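Dnab-like replicative helicase (Bacillus phage SPP1, PDB 3BH0) is a DnaB-family replicative helicase, present here as its ATPase domain, that probably unwinds duplex DNA in the 5'-3' direction using energy from ATP hydrolysis. Local coordinates at residues 239-244 against 278-283; 82-87 against 261-266. All blocks are in the same frame, centred on the assembly; numbering follows the deposited sequence.

Contact 1: residues 239-244 against 278-283; sequences DKRPML and IVEVII
Arg241, Pro242 and Ile282 meet where the irregular loop 239-244 passes over strand 278-283; the nearest pair of CA atoms, those of Pro242 and Ile282, is 8.4 Å apart, and side chains bridge the gap. The strand belongs to the antiparallel extension of the mixed beta-sheet in the DnaB-type, P-loop ATPase fold, and the loop follows strand 223-228 of the same sheet. How a loop without regular structure can be fixed on a sheet face is well illustrated here: one arginine supplies both an apolar stem and a charged head. Its stem lies across the end of Ile282 at about a right angle, CG standing 3.5 Å from Ile282 CD1. Pro242 brings its ring carbon CD to the same methyl, 4.0 Å from Ile282 CD1. Beyond the stem, the chain of Arg241 bends at chi3 (-88°) and delivers NH1 to the carboxylate of Glu280, with a salt bridge of 3.2 Å to OE1 and a weak, bent hydrogen bond of 3.3 Å to OE2. Guanidinium and carboxylate planes stand 78° apart, so the two groups do not form the flat, paired-bond type of bridge. Asp239 OD1 lies 3.6 Å from Arg241 NE, which makes Asp239, Arg241 and Glu280 a salt-bridge network, while Tyr264 of the neighbouring strand 259-265 packs against the arginine. The loop is also braced internally by an Asx turn, in which Asp239 OD1 accepts from the backbone N of Arg241, 2.9 Å away, on the anti side of the carboxylate and 31° out of its plane.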
# COMPACT_ATOMS: atom_id res chain seq x y z
N ASP A 239 11.28 -17.31 15.57
CA ASP A 239 10.09 -16.94 14.81
C ASP A 239 10.29 -15.55 14.19
O ASP A 239 10.32 -14.53 14.89
CB ASP A 239 8.86 -16.96 15.72
CG ASP A 239 7.58 -16.60 14.98
OD1 ASP A 239 7.66 -16.12 13.84
OD2 ASP A 239 6.49 -16.79 15.55
N LYS A 240 10.40 -15.52 12.86
CA LYS A 240 10.72 -14.28 12.16
C LYS A 240 9.49 -13.56 11.63
O LYS A 240 9.57 -12.77 10.69
CB LYS A 240 11.73 -14.56 11.04
CG LYS A 240 13.08 -15.04 11.55
CD LYS A 240 13.98 -15.51 10.44
CE LYS A 240 15.09 -16.40 10.96
NZ LYS A 240 14.55 -17.55 11.77
N ARG A 241 8.34 -13.84 12.23
CA ARG A 241 7.17 -13.00 11.98
C ARG A 241 7.38 -11.62 12.63
O ARG A 241 7.83 -11.52 13.78
CB ARG A 241 5.89 -13.68 12.47
CG ARG A 241 5.08 -14.21 11.33
CD ARG A 241 4.16 -15.33 11.72
NE ARG A 241 4.87 -16.60 11.62
CZ ARG A 241 4.32 -17.77 11.29
NH1 ARG A 241 3.03 -17.86 11.00
NH2 ARG A 241 5.09 -18.85 11.25
N PRO A 242 7.13 -10.54 11.86
CA PRO A 242 7.39 -9.19 12.39
C PRO A 242 6.48 -8.87 13.54
O PRO A 242 5.34 -9.34 13.57
CB PRO A 242 7.08 -8.27 11.20
CG PRO A 242 7.10 -9.16 10.01
CD PRO A 242 6.61 -10.49 10.48
N MET A 243 6.97 -8.09 14.49
CA MET A 243 6.12 -7.54 15.55
C MET A 243 6.25 -6.03 15.62
O MET A 243 7.11 -5.46 14.97
CB MET A 243 6.43 -8.17 16.91
CG MET A 243 7.84 -8.05 17.35
SD MET A 243 8.16 -9.22 18.67
CE MET A 243 7.39 -10.70 18.04
N LEU A 244 5.38 -5.41 16.41
CA LEU A 244 5.31 -3.94 16.48
C LEU A 244 6.60 -3.32 16.97
O LEU A 244 6.98 -2.24 16.51
CB LEU A 244 4.11 -3.47 17.30
CG LEU A 244 2.72 -3.72 16.70
CD1 LEU A 244 1.67 -3.45 17.77
CD2 LEU A 244 2.46 -2.88 15.47
N ILE A 278 2.77 -19.03 0.26
CA ILE A 278 1.81 -18.24 1.03
C ILE A 278 2.47 -16.98 1.60
O ILE A 278 3.52 -17.04 2.24
CB ILE A 278 1.16 -19.06 2.18
CG1 ILE A 278 0.30 -20.22 1.63
CG2 ILE A 278 0.35 -18.16 3.11
CD1 ILE A 278 -1.02 -19.81 0.98
N VAL A 279 1.87 -15.83 1.32
CA VAL A 279 2.21 -14.60 1.98
C VAL A 279 1.10 -14.32 2.97
O VAL A 279 -0.06 -14.18 2.59
CB VAL A 279 2.35 -13.43 0.98
CG1 VAL A 279 2.39 -12.08 1.71
CG2 VAL A 279 3.61 -13.60 0.16
N GLU A 280 1.46 -14.24 4.25
CA GLU A 280 0.48 -13.79 5.23
C GLU A 280 0.56 -12.29 5.53
O GLU A 280 1.64 -11.72 5.77
CB GLU A 280 0.49 -14.66 6.49
CG GLU A 280 1.78 -14.73 7.26
CD GLU A 280 1.66 -15.63 8.50
OE1 GLU A 280 1.43 -16.85 8.36
OE2 GLU A 280 1.80 -15.11 9.63
N VAL A 281 -0.60 -11.65 5.44
CA VAL A 281 -0.76 -10.27 5.81
C VAL A 281 -1.14 -10.23 7.28
O VAL A 281 -2.27 -10.57 7.66
CB VAL A 281 -1.82 -9.58 4.93
CG1 VAL A 281 -1.96 -8.13 5.30
CG2 VAL A 281 -1.45 -9.71 3.47
N ILE A 282 -0.19 -9.83 8.12
CA ILE A 282 -0.45 -9.73 9.55
C ILE A 282 -0.85 -8.30 9.90
O ILE A 282 -0.01 -7.40 9.84
CB ILE A 282 0.79 -10.14 10.39
CG1 ILE A 282 1.40 -11.43 9.85
CG2 ILE A 282 0.42 -10.23 11.87
CD1 ILE A 282 2.79 -11.76 10.43
N ILE A 283 -2.12 -8.11 10.23
CA ILE A 283 -2.66 -6.84 10.75
C ILE A 283 -2.23 -6.71 12.22
O ILE A 283 -2.83 -7.31 13.10
CB ILE A 283 -4.21 -6.78 10.61
CG1 ILE A 283 -4.64 -6.72 9.14
CG2 ILE A 283 -4.77 -5.54 11.28
CD1 ILE A 283 -4.66 -8.07 8.39

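Contact 2: residues 82-87 against 261-266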
# COMPACT_ATOMS: atom_id res chain seq x y z
N THR A 82 6.47 -4.70 -2.45
CA THR A 82 6.23 -3.87 -3.64
C THR A 82 5.11 -4.45 -4.51
O THR A 82 4.16 -3.75 -4.85
CB THR A 82 7.53 -3.68 -4.49
OG1 THR A 82 8.55 -3.09 -3.68
CG2 THR A 82 7.27 -2.76 -5.69
N ALA A 83 5.25 -5.73 -4.84
CA ALA A 83 4.25 -6.50 -5.56
C ALA A 83 2.87 -6.37 -4.91
O ALA A 83 1.87 -6.19 -5.60
CB ALA A 83 4.68 -7.98 -5.64
N PHE A 84 2.84 -6.46 -3.58
CA PHE A 84 1.61 -6.36 -2.78
C PHE A 84 1.00 -4.96 -2.83
O PHE A 84 -0.23 -4.82 -2.99
CB PHE A 84 1.93 -6.77 -1.34
CG PHE A 84 0.78 -6.62 -0.39
CD1 PHE A 84 -0.21 -7.59 -0.32
CD2 PHE A 84 0.72 -5.54 0.47
CE1 PHE A 84 -1.26 -7.47 0.59
CE2 PHE A 84 -0.33 -5.41 1.37
CZ PHE A 84 -1.32 -6.38 1.43
N ALA A 85 1.84 -3.94 -2.69
CA ALA A 85 1.39 -2.56 -2.82
C ALA A 85 0.86 -2.26 -4.23
O ALA A 85 -0.22 -1.68 -4.38
CB ALA A 85 2.51 -1.60 -2.44
N LEU A 86 1.60 -2.66 -5.26
CA LEU A 86 1.15 -2.41 -6.64
C LEU A 86 -0.14 -3.16 -6.94
O LEU A 86 -1.01 -2.67 -7.64
CB LEU A 86 2.23 -2.70 -7.69
CG LEU A 86 3.43 -1.73 -7.70
CD1 LEU A 86 4.57 -2.31 -8.47
CD2 LEU A 86 3.10 -0.33 -8.23
N LYS A 87 -0.26 -4.35 -6.37
CA LYS A 87 -1.46 -5.15 -6.56
C LYS A 87 -2.65 -4.32 -6.06
O LYS A 87 -3.55 -4.00 -6.83
CB LYS A 87 -1.32 -6.49 -5.84
CG LYS A 87 -2.51 -7.41 -5.95
CD LYS A 87 -2.81 -7.81 -7.37
CE LYS A 87 -4.13 -8.56 -7.42
NZ LYS A 87 -4.35 -9.10 -8.79
N GLU A 261 -0.06 -3.29 8.36
CA GLU A 261 -0.02 -4.63 7.83
C GLU A 261 1.42 -5.09 7.56
O GLU A 261 2.13 -4.48 6.78
CB GLU A 261 -0.95 -4.79 6.63
CG GLU A 261 -1.11 -3.57 5.78
CD GLU A 261 -2.37 -3.57 4.94
OE1 GLU A 261 -3.44 -3.27 5.49
OE2 GLU A 261 -2.30 -3.83 3.73
N PHE A 262 1.83 -6.12 8.29
CA PHE A 262 3.10 -6.79 8.05
C PHE A 262 2.91 -7.89 7.02
O PHE A 262 1.85 -8.51 6.94
CB PHE A 262 3.63 -7.42 9.34
CG PHE A 262 4.04 -6.44 10.40
CD1 PHE A 262 4.79 -5.32 10.09
CD2 PHE A 262 3.72 -6.68 11.73
CE1 PHE A 262 5.19 -4.42 11.10
CE2 PHE A 262 4.12 -5.80 12.75
CZ PHE A 262 4.85 -4.67 12.43
N LEU A 263 3.94 -8.12 6.22
CA LEU A 263 4.00 -9.25 5.30
C LEU A 263 5.07 -10.22 5.76
O LEU A 263 6.16 -9.83 6.17
CB LEU A 263 4.29 -8.79 3.87
CG LEU A 263 3.18 -8.30 2.92
CD1 LEU A 263 1.86 -7.90 3.58
CD2 LEU A 263 3.71 -7.13 2.15
N TYR A 264 4.74 -11.50 5.70
CA TYR A 264 5.67 -12.56 6.04
C TYR A 264 5.45 -13.68 5.06
O TYR A 264 4.32 -14.11 4.84
CB TYR A 264 5.39 -13.03 7.46
CG TYR A 264 6.22 -14.20 7.92
CD1 TYR A 264 7.54 -14.03 8.32
CD2 TYR A 264 5.67 -15.48 7.98
CE1 TYR A 264 8.30 -15.10 8.75
CE2 TYR A 264 6.42 -16.56 8.41
CZ TYR A 264 7.73 -16.37 8.79
OH TYR A 264 8.47 -17.44 9.22
N ARG A 265 6.54 -14.13 4.45
CA ARG A 265 6.49 -15.22 3.49
C ARG A 265 7.33 -16.37 4.05
O ARG A 265 8.56 -16.35 3.97
CB ARG A 265 7.03 -14.71 2.15
CG ARG A 265 6.81 -15.62 0.98
CD ARG A 265 7.40 -15.00 -0.27
NE ARG A 265 8.23 -15.97 -0.97
CZ ARG A 265 9.55 -15.88 -1.13
NH1 ARG A 265 10.22 -14.83 -0.67
NH2 ARG A 265 10.20 -16.84 -1.76
N ASP A 266 6.67 -17.35 4.67
CA ASP A 266 7.36 -18.40 5.46
C ASP A 266 8.45 -19.15 4.69
O ASP A 266 9.47 -19.53 5.27
CB ASP A 266 6.37 -19.39 6.09
CG ASP A 266 7.02 -20.29 7.16
OD1 ASP A 266 6.72 -20.15 8.36
OD2 ASP A 266 7.84 -21.15 6.82
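Glu261 and Leu263, on one side of strand 261-265, both reach the ring of Phe84 on helix 82-87, and together they illustrate how a single aromatic residue can join a helix to the sheet beneath it by using edge and face for different partners. Glu261 comes first and takes the edge. Its chain, extended beyond CG, brings OE2 to 3.5 Å from Phe84 CE2 and almost as close to CZ. OE2 lies near the ring plane and so faces the C-H rim, although the carboxylate itself is tilted 57° from the ring. The other oxygen, OE1, is satisfied by a hydrogen bond to the Tyr65 hydroxyl, which limits the rotation of the carboxylate. Phe262, next along, has its side chain on the other side of the sheet, packed against Pro242.

The helix follows strand 70-74 and a probable Walker A P-loop, to which Thr82 seems to belong; strand 259-265 lies beside strand 70-74 in the central sheet of this P-loop NTPase fold. Leu263 then takes a face of the ring. Its CD1 is 4.0 Å from the Phe84 ring centroid and only 10° off the normal, a CH-pi contact almost directly over the centre. The second methyl, CD2, reaches the base of the ring, 3.8 Å from Phe84 CD2. Phe84 holds its CG anti to the backbone N (chi1 176°), which carries the ring toward the strand; Val281 and Ile73 of the flanking strands also touch it, and Phe55 meets it with nearly parallel planes. Tyr264 again lies on the far side, its hydroxyl giving a weak hydrogen bond to Asp266 OD1. Arg265 turns back, its NH1 hydrogen-bonded to Ser78 O in the probable P-loop.

Contacts 1 and 2 have centres about 10 Å apart and are joined through neighbouring strands of one sheet, 259-265 and 278-286. Antiparallel pairing ties them directly: Ile282 N lies 2.7 Å from Phe262 O, and Glu280 N lies 2.9 Å from Tyr264 O, both probable hydrogen bonds. The two contacts use opposite sides of this pair of strands, helix 82-87 packing on one and loop 239-244 on the other. The loop also meets strand 259-265 itself, with Met243 O 3.5 Å from Phe262 CZ. Segment 82-87 begins with Thr82 of the probable Walker A motif, though Thr82 takes no part in contact 2; the Pro242 side chain lies near that motif without touching it.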